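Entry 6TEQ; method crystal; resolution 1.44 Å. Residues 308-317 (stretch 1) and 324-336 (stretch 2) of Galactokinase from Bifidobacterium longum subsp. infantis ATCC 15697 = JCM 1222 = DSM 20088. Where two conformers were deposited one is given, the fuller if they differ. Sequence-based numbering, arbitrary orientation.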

ATOM      1  N   GLU A 308      -1.366 -18.534  -4.901  1.00 13.06           N
ATOM      2  CA  GLU A 308      -0.323 -19.516  -5.195  1.00 13.52           C
ATOM      3  C   GLU A 308       0.887 -18.810  -5.819  1.00 12.26           C
ATOM      4  O   GLU A 308       2.035 -19.163  -5.504  1.00 14.53           O
ATOM      5  CB  GLU A 308      -0.809 -20.612  -6.144  1.00 13.95           C
ATOM      6  CG  GLU A 308       0.121 -21.794  -6.068  1.00 16.26           C
ATOM      7  CD  GLU A 308       0.076 -22.582  -4.758  1.00 21.35           C
ATOM      8  OE1 GLU A 308      -0.915 -23.145  -4.467  1.00 27.95           O
ATOM      9  OE2 GLU A 308       1.050 -22.621  -4.044  1.00 29.27           O
ATOM     10  N   ARG A 309       0.688 -17.808  -6.685  1.00 12.31           N
ATOM     11  CA  ARG A 309       1.819 -17.083  -7.262  1.00 11.84           C
ATOM     12  C   ARG A 309       2.668 -16.491  -6.153  1.00  9.86           C
ATOM     13  O   ARG A 309       3.899 -16.336  -6.371  1.00 10.25           O
ATOM     14  CB  ARG A 309       1.345 -16.015  -8.241  1.00 11.81           C
ATOM     15  CG  ARG A 309       0.908 -16.605  -9.570  1.00 12.26           C
ATOM     16  CD  ARG A 309       0.666 -15.552 -10.623  1.00 12.77           C
ATOM     17  NE  ARG A 309      -0.575 -14.816 -10.351  1.00 13.11           N
ATOM     18  CZ  ARG A 309      -1.774 -15.201 -10.798  1.00 11.06           C
ATOM     19  NH1 ARG A 309      -1.863 -16.228 -11.625  1.00 13.01           N
ATOM     20  NH2 ARG A 309      -2.836 -14.460 -10.557  1.00 12.50           N
ATOM     21  N   VAL A 310       2.089 -16.025  -5.062  1.00 10.36           N
ATOM     22  CA  VAL A 310       2.935 -15.458  -3.992  1.00 10.64           C
ATOM     23  C   VAL A 310       3.926 -16.533  -3.528  1.00 10.34           C
ATOM     24  O   VAL A 310       5.107 -16.236  -3.329  1.00 11.50           O
ATOM     25  CB  VAL A 310       2.148 -14.847  -2.844  1.00 12.14           C
ATOM     26  CG1 VAL A 310       3.083 -14.335  -1.776  1.00 12.43           C
ATOM     27  CG2 VAL A 310       1.210 -13.715  -3.288  1.00 13.20           C
ATOM     28  N   ARG A 311       3.407 -17.688  -3.135  0.50 12.50           N
ATOM     29  CA  ARG A 311       4.292 -18.803  -2.713  0.50 11.04           C
ATOM     30  C   ARG A 311       5.367 -19.004  -3.792  0.50 10.65           C
ATOM     31  O   ARG A 311       6.578 -19.007  -3.463  0.50 10.59           O
ATOM     32  CB  ARG A 311       3.497 -20.093  -2.523  0.50 14.33           C
ATOM     33  CG  ARG A 311       2.363 -19.968  -1.518  0.50 12.97           C
ATOM     34  CD  ARG A 311       1.848 -21.333  -1.109  0.50 16.54           C
ATOM     35  NE  ARG A 311       0.506 -21.284  -0.485  0.50 15.07           N
ATOM     36  CZ  ARG A 311       0.308 -21.115   0.784  0.50 18.94           C
ATOM     37  NH1 ARG A 311       1.364 -21.027   1.580  0.50 22.42           N
ATOM     38  NH2 ARG A 311      -0.936 -21.083   1.257  0.50 19.29           N
ATOM     39  N   SER A 312       4.944 -19.109  -5.046  1.00 12.27           N
ATOM     40  CA  SER A 312       5.870 -19.368  -6.175  1.00 12.29           C
ATOM     41  C   SER A 312       6.978 -18.301  -6.237  1.00 10.67           C
ATOM     42  O   SER A 312       8.122 -18.637  -6.544  1.00 12.72           O
ATOM     43  CB  SER A 312       5.160 -19.500  -7.436  1.00 12.53           C
ATOM     44  OG  SER A 312       4.325 -20.676  -7.365  1.00 15.66           O
ATOM     45  N   PHE A 313       6.593 -17.039  -6.010  1.00 11.91           N
ATOM     46  CA  PHE A 313       7.537 -15.954  -6.112  1.00 11.07           C
ATOM     47  C   PHE A 313       8.565 -16.065  -4.989  1.00 10.33           C
ATOM     48  O   PHE A 313       9.728 -15.773  -5.217  1.00 11.08           O
ATOM     49  CB  PHE A 313       6.787 -14.615  -6.117  1.00 11.17           C
ATOM     50  CG  PHE A 313       7.714 -13.470  -6.360  1.00 12.36           C
ATOM     51  CD1 PHE A 313       7.911 -12.947  -7.620  1.00 11.87           C
ATOM     52  CD2 PHE A 313       8.376 -12.895  -5.310  1.00 12.72           C
ATOM     53  CE1 PHE A 313       8.744 -11.861  -7.835  1.00 11.57           C
ATOM     54  CE2 PHE A 313       9.248 -11.846  -5.534  1.00 12.32           C
ATOM     55  CZ  PHE A 313       9.444 -11.338  -6.792  1.00 12.83           C
ATOM     56  N   VAL A 314       8.095 -16.255  -3.740  1.00 11.42           N
ATOM     57  CA  VAL A 314       9.004 -16.356  -2.591  1.00 12.23           C
ATOM     58  C   VAL A 314      10.038 -17.451  -2.912  1.00 10.98           C
ATOM     59  O   VAL A 314      11.224 -17.259  -2.641  1.00 12.81           O
ATOM     60  CB  VAL A 314       8.154 -16.625  -1.331  1.00 14.25           C
ATOM     61  CG1 VAL A 314       8.969 -17.117  -0.195  1.00 18.06           C
ATOM     62  CG2 VAL A 314       7.376 -15.344  -0.955  1.00 13.46           C
ATOM     63  N   ARG A 315       9.625 -18.544  -3.493  1.00 12.13           N
ATOM     64  CA  ARG A 315      10.549 -19.646  -3.814  1.00 12.56           C
ATOM     65  C   ARG A 315      11.490 -19.213  -4.960  1.00 11.81           C
ATOM     66  O   ARG A 315      12.732 -19.361  -4.819  1.00 13.83           O
ATOM     67  CB  ARG A 315       9.766 -20.880  -4.224  1.00 14.12           C
ATOM     68  CG  ARG A 315      10.682 -21.996  -4.697  1.00 18.42           C
ATOM     69  CD  ARG A 315       9.879 -23.131  -5.218  1.00 19.29           C
ATOM     70  NE  ARG A 315       9.266 -23.854  -4.130  1.00 20.54           N
ATOM     71  CZ  ARG A 315       8.510 -24.933  -4.301  1.00 25.92           C
ATOM     72  NH1 ARG A 315       8.288 -25.433  -5.526  1.00 30.48           N
ATOM     73  NH2 ARG A 315       8.017 -25.505  -3.220  1.00 32.34           N
ATOM     74  N   ALA A 316      10.946 -18.603  -6.008  1.00 12.68           N
ATOM     75  CA  ALA A 316      11.759 -18.224  -7.192  1.00 13.36           C
ATOM     76  C   ALA A 316      12.829 -17.237  -6.781  1.00 13.31           C
ATOM     77  O   ALA A 316      13.982 -17.346  -7.161  1.00 14.15           O
ATOM     78  CB  ALA A 316      10.925 -17.670  -8.312  1.00 13.52           C
ATOM     79  N   PHE A 317      12.432 -16.204  -6.029  1.00 11.50           N
ATOM     80  CA  PHE A 317      13.413 -15.173  -5.681  1.00 12.96           C
ATOM     81  C   PHE A 317      14.486 -15.752  -4.766  1.00 11.70           C
ATOM     82  O   PHE A 317      15.669 -15.412  -4.913  1.00 14.68           O
ATOM     83  CB  PHE A 317      12.726 -13.929  -5.102  1.00 15.05           C
ATOM     84  CG  PHE A 317      13.524 -12.689  -5.304  1.00 14.44           C
ATOM     85  CD1 PHE A 317      13.464 -12.013  -6.512  1.00 16.78           C
ATOM     86  CD2 PHE A 317      14.394 -12.246  -4.321  1.00 14.37           C
ATOM     87  CE1 PHE A 317      14.251 -10.887  -6.712  1.00 15.30           C
ATOM     88  CE2 PHE A 317      15.209 -11.162  -4.532  1.00 16.08           C
ATOM     89  CZ  PHE A 317      15.157 -10.503  -5.739  1.00 16.33           C
ATOM     90  N   ALA A 324      12.007 -16.743 -13.569  1.00 13.04           N
ATOM     91  CA  ALA A 324      10.782 -17.316 -12.988  1.00 12.01           C
ATOM     92  C   ALA A 324      10.060 -16.235 -12.179  1.00 11.55           C
ATOM     93  O   ALA A 324       8.825 -16.110 -12.313  1.00 13.45           O
ATOM     94  CB  ALA A 324      11.127 -18.551 -12.195  1.00 13.92           C
ATOM     95  N   ALA A 325      10.788 -15.446 -11.418  1.00 10.70           N
ATOM     96  CA  ALA A 325      10.196 -14.355 -10.616  1.00 10.52           C
ATOM     97  C   ALA A 325       9.468 -13.393 -11.560  1.00 13.12           C
ATOM     98  O   ALA A 325       8.311 -12.976 -11.291  1.00 11.91           O
ATOM     99  CB  ALA A 325      11.256 -13.701  -9.769  1.00 12.83           C
ATOM    100  N   GLY A 326      10.141 -13.019 -12.646  1.00 11.63           N
ATOM    101  CA  GLY A 326       9.543 -12.114 -13.637  1.00 12.18           C
ATOM    102  C   GLY A 326       8.326 -12.717 -14.306  1.00 11.06           C
ATOM    103  O   GLY A 326       7.338 -11.990 -14.495  1.00 13.05           O
ATOM    104  N   ARG A 327       8.331 -14.027 -14.626  1.00 12.12           N
ATOM    105  CA  ARG A 327       7.126 -14.659 -15.236  1.00 12.15           C
ATOM    106  C   ARG A 327       5.951 -14.581 -14.249  1.00 11.19           C
ATOM    107  O   ARG A 327       4.818 -14.425 -14.653  1.00 12.16           O
ATOM    108  CB  ARG A 327       7.425 -16.105 -15.643  1.00 15.02           C
ATOM    109  CG  ARG A 327       8.393 -16.133 -16.811  1.00 13.14           C
ATOM    110  CD  ARG A 327       8.502 -17.498 -17.368  1.00 18.12           C
ATOM    111  NE  ARG A 327       9.163 -18.392 -16.495  1.00 19.34           N
ATOM    112  CZ  ARG A 327      10.463 -18.720 -16.591  1.00 21.62           C
ATOM    113  NH1 ARG A 327      11.263 -18.118 -17.462  1.00 22.54           N
ATOM    114  NH2 ARG A 327      10.940 -19.579 -15.730  1.00 23.22           N
ATOM    115  N   LEU A 328       6.257 -14.689 -12.975  1.00 10.86           N
ATOM    116  CA  LEU A 328       5.186 -14.630 -11.925  1.00 11.34           C
ATOM    117  C   LEU A 328       4.619 -13.199 -11.870  1.00 11.42           C
ATOM    118  O   LEU A 328       3.418 -13.043 -11.777  1.00 11.65           O
ATOM    119  CB  LEU A 328       5.783 -15.071 -10.599  1.00 10.30           C
ATOM    120  CG  LEU A 328       5.921 -16.585 -10.497  1.00 11.36           C
ATOM    121  CD1 LEU A 328       6.978 -17.000  -9.500  1.00 13.97           C
ATOM    122  CD2 LEU A 328       4.604 -17.223 -10.125  1.00 12.21           C
ATOM    123  N   PHE A 329       5.490 -12.188 -11.898  1.00 11.07           N
ATOM    124  CA  PHE A 329       5.008 -10.801 -12.071  1.00  9.40           C
ATOM    125  C   PHE A 329       4.028 -10.773 -13.242  1.00 10.38           C
ATOM    126  O   PHE A 329       2.970 -10.127 -13.169  1.00 11.40           O
ATOM    127  CB  PHE A 329       6.120  -9.807 -12.334  1.00 10.15           C
ATOM    128  CG  PHE A 329       6.769  -9.175 -11.144  1.00 11.69           C
ATOM    129  CD1 PHE A 329       6.674  -9.695  -9.852  1.00 10.92           C
ATOM    130  CD2 PHE A 329       7.361  -7.930 -11.327  1.00 12.12           C
ATOM    131  CE1 PHE A 329       7.276  -9.059  -8.777  1.00 11.47           C
ATOM    132  CE2 PHE A 329       8.036  -7.315 -10.274  1.00 12.01           C
ATOM    133  CZ  PHE A 329       7.931  -7.857  -8.995  1.00 11.29           C
ATOM    134  N   ASN A 330       4.485 -11.287 -14.392  1.00 10.88           N
ATOM    135  CA  ASN A 330       3.713 -11.158 -15.623  1.00 11.80           C
ATOM    136  C   ASN A 330       2.369 -11.869 -15.489  1.00 10.36           C
ATOM    137  O   ASN A 330       1.339 -11.291 -15.942  1.00 12.11           O
ATOM    138  CB  ASN A 330       4.496 -11.707 -16.809  1.00 10.89           C
ATOM    139  CG  ASN A 330       5.655 -10.838 -17.242  1.00 10.64           C
ATOM    140  OD1 ASN A 330       5.629  -9.654 -16.915  1.00 12.15           O
ATOM    141  ND2 ASN A 330       6.552 -11.418 -18.034  1.00 13.52           N
ATOM    142  N   ALA A 331       2.320 -13.033 -14.903  1.00 10.20           N
ATOM    143  CA  ALA A 331       1.045 -13.784 -14.770  1.00 10.43           C
ATOM    144  C   ALA A 331       0.118 -13.063 -13.775  1.00 10.88           C
ATOM    145  O   ALA A 331      -1.083 -13.056 -13.941  1.00 12.36           O
ATOM    146  CB  ALA A 331       1.324 -15.171 -14.261  1.00 12.54           C
ATOM    147  N   SER A 332       0.675 -12.438 -12.761  1.00  9.61           N
ATOM    148  CA  SER A 332      -0.109 -11.596 -11.829  1.00 10.56           C
ATOM    149  C   SER A 332      -0.775 -10.460 -12.581  1.00 11.24           C
ATOM    150  O   SER A 332      -1.997 -10.248 -12.401  1.00 11.50           O
ATOM    151  CB  SER A 332       0.754 -11.152 -10.653  1.00 11.03           C
ATOM    152  OG  SER A 332       0.088 -10.154  -9.904  1.00 11.52           O
ATOM    153  N   HIS A 333       0.010  -9.694 -13.318  1.00 11.69           N
ATOM    154  CA  HIS A 333      -0.590  -8.612 -14.118  1.00 11.49           C
ATOM    155  C   HIS A 333      -1.655  -9.160 -15.058  1.00  9.36           C
ATOM    156  O   HIS A 333      -2.725  -8.561 -15.170  1.00 10.86           O
ATOM    157  CB  HIS A 333       0.449  -7.950 -14.979  1.00  9.87           C
ATOM    158  CG  HIS A 333      -0.102  -6.795 -15.691  1.00 12.53           C
ATOM    159  ND1 HIS A 333      -0.360  -5.563 -15.046  1.00 11.61           N
ATOM    160  CD2 HIS A 333      -0.543  -6.677 -16.965  1.00 13.14           C
ATOM    161  CE1 HIS A 333      -0.924  -4.744 -15.918  1.00 13.37           C
ATOM    162  NE2 HIS A 333      -1.120  -5.435 -17.081  1.00 14.54           N
ATOM    163  N   ASP A 334      -1.310 -10.216 -15.791  1.00 11.42           N
ATOM    164  CA  ASP A 334      -2.225 -10.704 -16.808  1.00 11.52           C
ATOM    165  C   ASP A 334      -3.532 -11.127 -16.150  1.00 12.20           C
ATOM    166  O   ASP A 334      -4.626 -10.921 -16.764  1.00 14.38           O
ATOM    167  CB  ASP A 334      -1.622 -11.829 -17.642  1.00 11.28           C
ATOM    168  CG  ASP A 334      -0.449 -11.444 -18.490  1.00 11.76           C
ATOM    169  OD1 ASP A 334      -0.175 -10.233 -18.655  1.00 13.04           O
ATOM    170  OD2 ASP A 334       0.130 -12.403 -19.040  1.00 15.77           O
ATOM    171  N   SER A 335      -3.451 -11.697 -14.972  1.00 10.82           N
ATOM    172  CA  SER A 335      -4.648 -12.093 -14.238  1.00 10.54           C
ATOM    173  C   SER A 335      -5.429 -10.839 -13.803  1.00 10.47           C
ATOM    174  O   SER A 335      -6.651 -10.849 -13.862  1.00 12.56           O
ATOM    175  CB  SER A 335      -4.238 -12.890 -13.071  1.00  9.89           C
ATOM    176  OG  SER A 335      -5.338 -13.369 -12.332  1.00 12.61           O
ATOM    177  N   LEU A 336      -4.737  -9.840 -13.282  1.00 10.76           N
ATOM    178  CA  LEU A 336      -5.401  -8.590 -12.859  1.00 11.68           C
ATOM    179  C   LEU A 336      -6.075  -7.931 -14.054  1.00 13.02           C
ATOM    180  O   LEU A 336      -7.128  -7.348 -13.867  1.00 14.63           O
ATOM    181  CB  LEU A 336      -4.392  -7.672 -12.251  1.00 10.58           C
ATOM    182  CG  LEU A 336      -3.939  -8.103 -10.866  1.00 10.30           C
ATOM    183  CD1 LEU A 336      -2.621  -7.487 -10.469  1.00 10.89           C
ATOM    184  CD2 LEU A 336      -4.989  -7.897  -9.785  1.00 13.51           C
TER

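Both stretches are helical throughout, and each belongs to a helix that runs on beyond it in both directions. They pack antiparallel: the N-to-C directions lie 158° apart and the axes approach to 8.8 Å. Inside each helix the usual i to i+4 ladder holds the backbone, for example Phe 313 N to Arg 309 O at 2.8 Å and Ser 332 N to Leu 328 O at 3.0 Å. Side chains make the contact, meeting both side chains and main chain of the other helix, and no clear hydrogen bond crosses it. The register is set by two pairs. Ala 316 CA lies 5.4 Å from Ala 325 CA, while Arg 309 CA lies 6.3 Å from Leu 328 CA, so the backbones come closer where both partners are alanine.

That alanine end reads as a rule of small residues. Ala 316 points toward the other helix, and its CB is 3.8 Å from Ala 325 N, 4.0 Å from Ala 324 CB and 4.2 Å from Ala 325 CB. A methyl group here touches backbone as readily as side chain, which is how such a short separation is filled without a long side chain.

At the middle of the contact, Leu 328 acts as a knob, sitting among Arg 309, Ser 312, Phe 313 and Ala 316. Its chi1 is m and its chi2 t. The CD1 atom reaches 3.5 Å from Phe 313 N and 4.2 Å from Ala 316 CB, while CD2 lies 3.8 Å from Arg 309 CG and 3.6 Å from Ser 312 CB. The two methyls thus spread across the hole, and the leucine packs against main chain as well as side chains.

Arg 309 is the reciprocal knob, set among Leu 328, Ala 331, Ser 332 and Ser 335, and it loses more surface to the opposing helix than any other residue here, 109 Å² of its own area. Its aliphatic part does apolar work: besides the contact of CG with Leu 328, its CD lies 3.7 Å from Ala 331 CB. Farther out, one face of the guanidinium lies over Ser 332 N and Ala 331 O, so the planar group is laid against the helix backbone. Its NH2 comes within 3.3 Å of Ser 335 OG, a separation that leaves their bonding open. The lesson is that a long side chain with a polar end can fill a groove lined by one leucine and three small residues.

Phe 313 starts sideways, but its t rotamer brings the ring end closer to the other helix. Ala 325 O lies at the ring edge, 3.7 Å from Phe 313 CE1, and that same CE1 is also 3.7 Å from Ala 325 CB. Phe 329 complements it: its CA-to-CB bond points away, yet its ring returns, bringing CE1 to 3.3 Å from Phe 313 CE1. The planes are only 10° apart, but with centroids separated by 5.4 Å the rings are slid apart and barely overlap.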